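Local atomic coordinates of TetR/AcrR family transcriptional regulator (PDB entry 6G8G), a protein that probably represses transcription as a TetR-family regulator and responds to flavonoids such as genistein, which it binds. Residues A[164-167]-A[168-172]; A[121-124]-A[125-128]; A[30-33]-A[34-38]. One frame throughout, in Å; residues are numbered along the deposited sequence.

Contact 1 of 3, residues A[164-167]-A[168-172]; sequences PMEA and ANQFL
Glu166 and Gln170, one helical turn apart at the start of helix 164-176, lay their side chains slantwise against each other with nearly matching planes: carboxylate and amide differ by only 12°. The touching is done by the aliphatic part of the glutamate, whose CG lies 3.7 Å from Gln170 NE2. Different first torsions bring this about. Glu166 CG stands trans to its own backbone N (chi1 -178°), whereas Gln170 CG stands beside its N (chi1 -73°), and the glutamine chain therefore runs back over the preceding turn, with CG 3.2 Å from Glu166 O. That carbonyl oxygen also receives Gln170 N at 3.0 Å, one of four successive i to i+4 bonds; Phe171 N to Ala167 O, also 3.0 Å, is the last. Gln170 packs on Phe205 and Glu166 on Ala201, both of the second subunit, so this face of the helix belongs to the dimer interface. On another side the Phe171 ring meets Phe206 edge-to-face and rests on Leu97 and Ala101 of helix 93-109. No side-chain hydrogen bond or salt bridge links the two segments, so backbone bonds fix the turn, and the Glu166-Gln170 pairing, a van der Waals contact, probably adds little direction.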
# COMPACT_ATOMS: atom_id res chain seq x y z
N PRO A 164 0.15 12.83 -18.54
CA PRO A 164 -1.12 12.26 -18.13
C PRO A 164 -1.03 11.06 -17.19
O PRO A 164 -1.86 10.91 -16.30
CB PRO A 164 -1.76 11.86 -19.46
CG PRO A 164 -0.64 11.76 -20.42
CD PRO A 164 0.30 12.83 -20.00
N MSE A 165 0.01 10.24 -17.33
CA MSE A 165 0.19 9.12 -16.40
C MSE A 165 0.59 9.62 -15.03
O MSE A 165 0.07 9.16 -14.03
CB MSE A 165 1.20 8.15 -16.98
CG MSE A 165 0.47 7.42 -18.09
SE MSE A 165 1.41 5.76 -18.58
CE MSE A 165 1.36 4.73 -16.91
N GLU A 166 1.51 10.57 -14.99
CA GLU A 166 1.89 11.17 -13.76
C GLU A 166 0.64 11.71 -13.09
O GLU A 166 0.43 11.50 -11.92
CB GLU A 166 2.94 12.26 -14.02
CG GLU A 166 3.48 12.98 -12.78
CD GLU A 166 4.70 13.85 -13.04
OE1 GLU A 166 4.60 14.85 -13.80
OE2 GLU A 166 5.78 13.49 -12.49
N ALA A 167 -0.19 12.41 -13.85
CA ALA A 167 -1.37 13.05 -13.25
C ALA A 167 -2.37 12.03 -12.80
O ALA A 167 -3.00 12.18 -11.77
CB ALA A 167 -2.02 14.00 -14.22
N ALA A 168 -2.53 10.97 -13.57
CA ALA A 168 -3.45 9.92 -13.19
C ALA A 168 -2.99 9.32 -11.88
O ALA A 168 -3.77 9.10 -10.96
CB ALA A 168 -3.52 8.86 -14.28
N ASN A 169 -1.70 9.03 -11.80
CA ASN A 169 -1.17 8.40 -10.61
C ASN A 169 -1.32 9.30 -9.39
O ASN A 169 -1.55 8.85 -8.27
CB ASN A 169 0.28 8.04 -10.87
CG ASN A 169 0.93 7.32 -9.73
OD1 ASN A 169 1.93 7.78 -9.29
ND2 ASN A 169 0.39 6.18 -9.29
N GLN A 170 -1.24 10.60 -9.61
CA GLN A 170 -1.38 11.53 -8.52
C GLN A 170 -2.79 11.57 -8.04
O GLN A 170 -3.05 11.54 -6.84
CB GLN A 170 -0.91 12.89 -8.96
CG GLN A 170 0.60 12.91 -9.07
CD GLN A 170 1.13 14.09 -9.87
OE1 GLN A 170 0.45 14.63 -10.75
NE2 GLN A 170 2.35 14.50 -9.56
N PHE A 171 -3.72 11.57 -8.97
CA PHE A 171 -5.14 11.53 -8.60
C PHE A 171 -5.47 10.31 -7.75
O PHE A 171 -6.12 10.41 -6.73
CB PHE A 171 -6.02 11.53 -9.85
CG PHE A 171 -7.47 11.42 -9.55
CD1 PHE A 171 -8.19 12.53 -9.18
CD2 PHE A 171 -8.12 10.22 -9.65
CE1 PHE A 171 -9.54 12.44 -8.91
CE2 PHE A 171 -9.48 10.12 -9.39
CZ PHE A 171 -10.18 11.23 -9.02
N LEU A 172 -4.97 9.16 -8.18
CA LEU A 172 -5.25 7.93 -7.49
C LEU A 172 -4.54 7.85 -6.15
O LEU A 172 -5.14 7.47 -5.15
CB LEU A 172 -4.89 6.75 -8.37
CG LEU A 172 -5.70 6.66 -9.68
CD1 LEU A 172 -5.05 5.71 -10.67
CD2 LEU A 172 -7.12 6.21 -9.40

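Contact 2 of 3, residues A[121-124]-A[125-128]; sequences ANES and GRFP
Glu123 OE2 is gripped by two groups: Arg126 NH2, in a salt bridge of 2.8 Å, and the hydroxyl of Ser40, which hydrogen-bonds to the same oxygen from the loop after helix 23-37. The guanidinium approaches on the anti side of the carboxylate, 26° out of its plane, and the two flat groups are steeply inclined to each other, 69° apart. A bend at chi2 (-36°) turns the Glu123 carboxylate toward the arginine. Arg126 in turn bends at chi3, which folds its guanidinium back over the backbone of Glu123, where Glu123 O lies over the centre of one face, 3.6 Å from Arg126 CZ. The same carbonyl oxygen accepts Arg126 N at 3.1 Å. This bond closes a type I' beta turn from Glu123 to Arg126, whose two central residues, Ser124 and Gly125, both have positive phi. It overlaps a type I turn from Ala121 to Ser124, the two sharing Glu123 and Ser124, and together they make the link between helix 114-121 and helix 128-137. Phe127 occupies the N-cap position of the latter helix. Its ring turns an edge to the glutamate, with CD2 3.9 Å from Glu123 CG and CE2 3.9 Å from Glu123 OE2. The Phe127 ring also meets Phe39 edge-to-face; with Ser40, this brings the loop after the first helix of the TetR DNA-binding region against the turn. Beside it, Asn122 packs on Arg118 of the second subunit.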
# COMPACT_ATOMS: atom_id res chain seq x y z
N ALA A 121 3.12 -11.90 -2.97
CA ALA A 121 4.01 -11.40 -1.94
C ALA A 121 4.67 -12.53 -1.18
O ALA A 121 5.81 -12.39 -0.72
CB ALA A 121 3.23 -10.53 -0.98
N ASN A 122 3.95 -13.63 -1.00
CA ASN A 122 4.41 -14.72 -0.18
C ASN A 122 5.51 -15.49 -0.93
O ASN A 122 6.19 -16.33 -0.36
CB ASN A 122 3.24 -15.59 0.34
CG ASN A 122 2.55 -14.98 1.56
OD1 ASN A 122 2.51 -13.75 1.76
ND2 ASN A 122 2.01 -15.84 2.41
N GLU A 123 5.71 -15.16 -2.21
CA GLU A 123 6.81 -15.71 -2.97
C GLU A 123 8.14 -14.96 -2.75
O GLU A 123 9.18 -15.38 -3.25
CB GLU A 123 6.46 -15.73 -4.47
CG GLU A 123 5.41 -16.78 -4.85
CD GLU A 123 5.50 -18.12 -4.06
OE1 GLU A 123 4.52 -18.44 -3.39
OE2 GLU A 123 6.50 -18.87 -4.06
N SER A 124 8.11 -13.86 -2.01
CA SER A 124 9.36 -13.20 -1.59
C SER A 124 10.27 -12.91 -2.78
O SER A 124 11.48 -13.09 -2.71
CB SER A 124 10.09 -14.08 -0.56
OG SER A 124 9.21 -14.60 0.43
N GLY A 125 9.67 -12.48 -3.89
CA GLY A 125 10.41 -12.02 -5.05
C GLY A 125 11.02 -13.07 -5.94
O GLY A 125 11.85 -12.74 -6.76
N ARG A 126 10.63 -14.33 -5.82
CA ARG A 126 11.17 -15.35 -6.71
C ARG A 126 10.47 -15.46 -8.05
O ARG A 126 10.85 -16.30 -8.87
CB ARG A 126 11.07 -16.74 -6.07
CG ARG A 126 11.72 -16.92 -4.72
CD ARG A 126 11.91 -18.39 -4.35
NE ARG A 126 11.38 -18.54 -3.00
CZ ARG A 126 10.11 -18.82 -2.73
NH1 ARG A 126 9.69 -18.87 -1.46
NH2 ARG A 126 9.24 -19.06 -3.71
N PHE A 127 9.39 -14.71 -8.27
CA PHE A 127 8.71 -14.78 -9.54
C PHE A 127 8.45 -13.37 -10.07
O PHE A 127 7.32 -12.99 -10.26
CB PHE A 127 7.45 -15.64 -9.45
CG PHE A 127 7.75 -17.11 -9.21
CD1 PHE A 127 8.23 -17.92 -10.25
CD2 PHE A 127 7.61 -17.69 -7.95
CE1 PHE A 127 8.54 -19.26 -10.03
CE2 PHE A 127 7.93 -19.03 -7.73
CZ PHE A 127 8.40 -19.82 -8.77
N PRO A 128 9.53 -12.61 -10.34
CA PRO A 128 9.39 -11.20 -10.74
C PRO A 128 8.63 -10.98 -12.01
O PRO A 128 7.97 -9.97 -12.17
CB PRO A 128 10.83 -10.74 -10.95
CG PRO A 128 11.64 -11.99 -11.03
CD PRO A 128 10.94 -12.98 -10.16

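Contact 3 of 3, residues A[30-33]-A[34-38]; sequences AWQL and FLEQG
From Ala30 to Leu33 each carbonyl accepts an i to i+4 hydrogen bond, from Phe34 through Gln37, with N-H···O angles near 160°, and the helix stops after Gln37, Gly38 being the first residue beyond it and having positive phi. This is the last part of helix 23-37, the first helix of the TetR-type DNA-binding domain, which packs on helix 44-51 of the helix-turn-helix region. Leu35 CD2 sits over one face of the Trp31 indole in a CH-pi contact, 4.0 Å from the centroid of its six-membered ring and displaced toward the rim. Phe34 presents a ring face to the carbonyl of Ala30, whose O is 3.2 Å from Phe34 CG, while Phe34 CE2 touches Ala30 CB at 4.0 Å. The ring meets Phe39 and Phe69 edge-to-face and leans on Ile47. On the exposed side Gln32 bends at chi2 (63°), which swings its amide toward Glu36; the two polar ends come close without a hydrogen bond, their planes 42° apart. Leu33 and Gln37 run alongside, pointing the same way, with Leu33 CD2 3.8 Å from Gln37 NE2, and Gln37 OE1 forms a weak hydrogen bond with Thr42 OG1.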
# COMPACT_ATOMS: atom_id res chain seq x y z
N ALA A 30 -6.80 -24.75 -9.69
CA ALA A 30 -5.49 -24.22 -9.43
C ALA A 30 -5.61 -23.04 -8.53
O ALA A 30 -4.81 -22.85 -7.63
CB ALA A 30 -4.81 -23.83 -10.72
N TRP A 31 -6.62 -22.23 -8.77
CA TRP A 31 -6.84 -21.06 -7.92
C TRP A 31 -7.01 -21.54 -6.48
O TRP A 31 -6.33 -21.06 -5.57
CB TRP A 31 -8.07 -20.31 -8.44
CG TRP A 31 -8.50 -19.14 -7.72
CD1 TRP A 31 -9.74 -18.89 -7.16
CD2 TRP A 31 -7.72 -18.00 -7.48
NE1 TRP A 31 -9.76 -17.65 -6.58
CE2 TRP A 31 -8.53 -17.08 -6.76
CE3 TRP A 31 -6.39 -17.66 -7.79
CZ2 TRP A 31 -8.05 -15.85 -6.35
CZ3 TRP A 31 -5.92 -16.45 -7.38
CH2 TRP A 31 -6.75 -15.55 -6.66
N GLN A 32 -7.88 -22.53 -6.28
CA GLN A 32 -8.13 -23.08 -4.97
C GLN A 32 -6.84 -23.50 -4.28
O GLN A 32 -6.60 -23.15 -3.13
CB GLN A 32 -9.05 -24.28 -5.11
CG GLN A 32 -9.46 -24.92 -3.79
CD GLN A 32 -10.26 -24.04 -2.84
OE1 GLN A 32 -11.48 -24.10 -2.84
NE2 GLN A 32 -9.56 -23.28 -1.98
N LEU A 33 -5.99 -24.24 -4.97
CA LEU A 33 -4.77 -24.70 -4.34
C LEU A 33 -3.77 -23.59 -4.06
O LEU A 33 -3.10 -23.59 -3.03
CB LEU A 33 -4.10 -25.78 -5.21
CG LEU A 33 -4.82 -27.13 -5.20
CD1 LEU A 33 -4.29 -28.06 -6.27
CD2 LEU A 33 -4.66 -27.79 -3.84
N PHE A 34 -3.65 -22.64 -4.98
CA PHE A 34 -2.73 -21.57 -4.78
C PHE A 34 -3.12 -20.81 -3.52
O PHE A 34 -2.24 -20.39 -2.76
CB PHE A 34 -2.69 -20.62 -5.99
CG PHE A 34 -2.11 -21.23 -7.22
CD1 PHE A 34 -1.26 -22.30 -7.17
CD2 PHE A 34 -2.41 -20.70 -8.44
CE1 PHE A 34 -0.75 -22.87 -8.33
CE2 PHE A 34 -1.92 -21.27 -9.60
CZ PHE A 34 -1.08 -22.35 -9.54
N LEU A 35 -4.41 -20.62 -3.28
CA LEU A 35 -4.75 -19.86 -2.08
C LEU A 35 -4.74 -20.74 -0.84
O LEU A 35 -4.37 -20.24 0.20
CB LEU A 35 -5.91 -18.86 -2.16
CG LEU A 35 -7.00 -19.07 -3.14
CD1 LEU A 35 -7.83 -20.25 -2.71
CD2 LEU A 35 -7.82 -17.81 -3.23
N GLU A 36 -5.04 -22.03 -0.94
CA GLU A 36 -4.84 -22.95 0.21
C GLU A 36 -3.37 -23.02 0.61
O GLU A 36 -3.03 -22.73 1.75
CB GLU A 36 -5.34 -24.38 -0.07
CG GLU A 36 -6.86 -24.63 0.05
CD GLU A 36 -7.31 -26.00 -0.50
OE1 GLU A 36 -8.43 -26.11 -1.06
OE2 GLU A 36 -6.57 -26.99 -0.36
N GLN A 37 -2.50 -23.30 -0.35
CA GLN A 37 -1.12 -23.72 -0.08
C GLN A 37 -0.00 -22.79 -0.54
O GLN A 37 1.15 -23.02 -0.20
CB GLN A 37 -0.88 -25.01 -0.83
CG GLN A 37 -1.44 -26.25 -0.19
CD GLN A 37 -1.58 -27.36 -1.21
OE1 GLN A 37 -1.01 -27.29 -2.30
NE2 GLN A 37 -2.35 -28.39 -0.87
N GLY A 38 -0.31 -21.80 -1.36
CA GLY A 38 0.74 -21.01 -1.99
C GLY A 38 1.09 -21.55 -3.37
O GLY A 38 0.72 -22.66 -3.77

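In the fold
Contacts 2 and 3 are neighbours, their nearest atoms about 5 Å apart, whereas contact 1 lies on the other side of the chain's centre from contact 3, with about 34 Å between their centres. Phe39 joins the nearer pair, packing against Phe34 of one and Phe127 of the other, so the DNA-binding region and the C-terminal domain share aromatic packing there. Contacts 1 and 3 are partly buried helical turns, one with a face on the second subunit, the other holding its aromatic side against helices of its own chain. Contact 2 is a surface turn and alone carries a salt bridge. Contacts 1 and 2 both touch the second subunit; contact 3 does not.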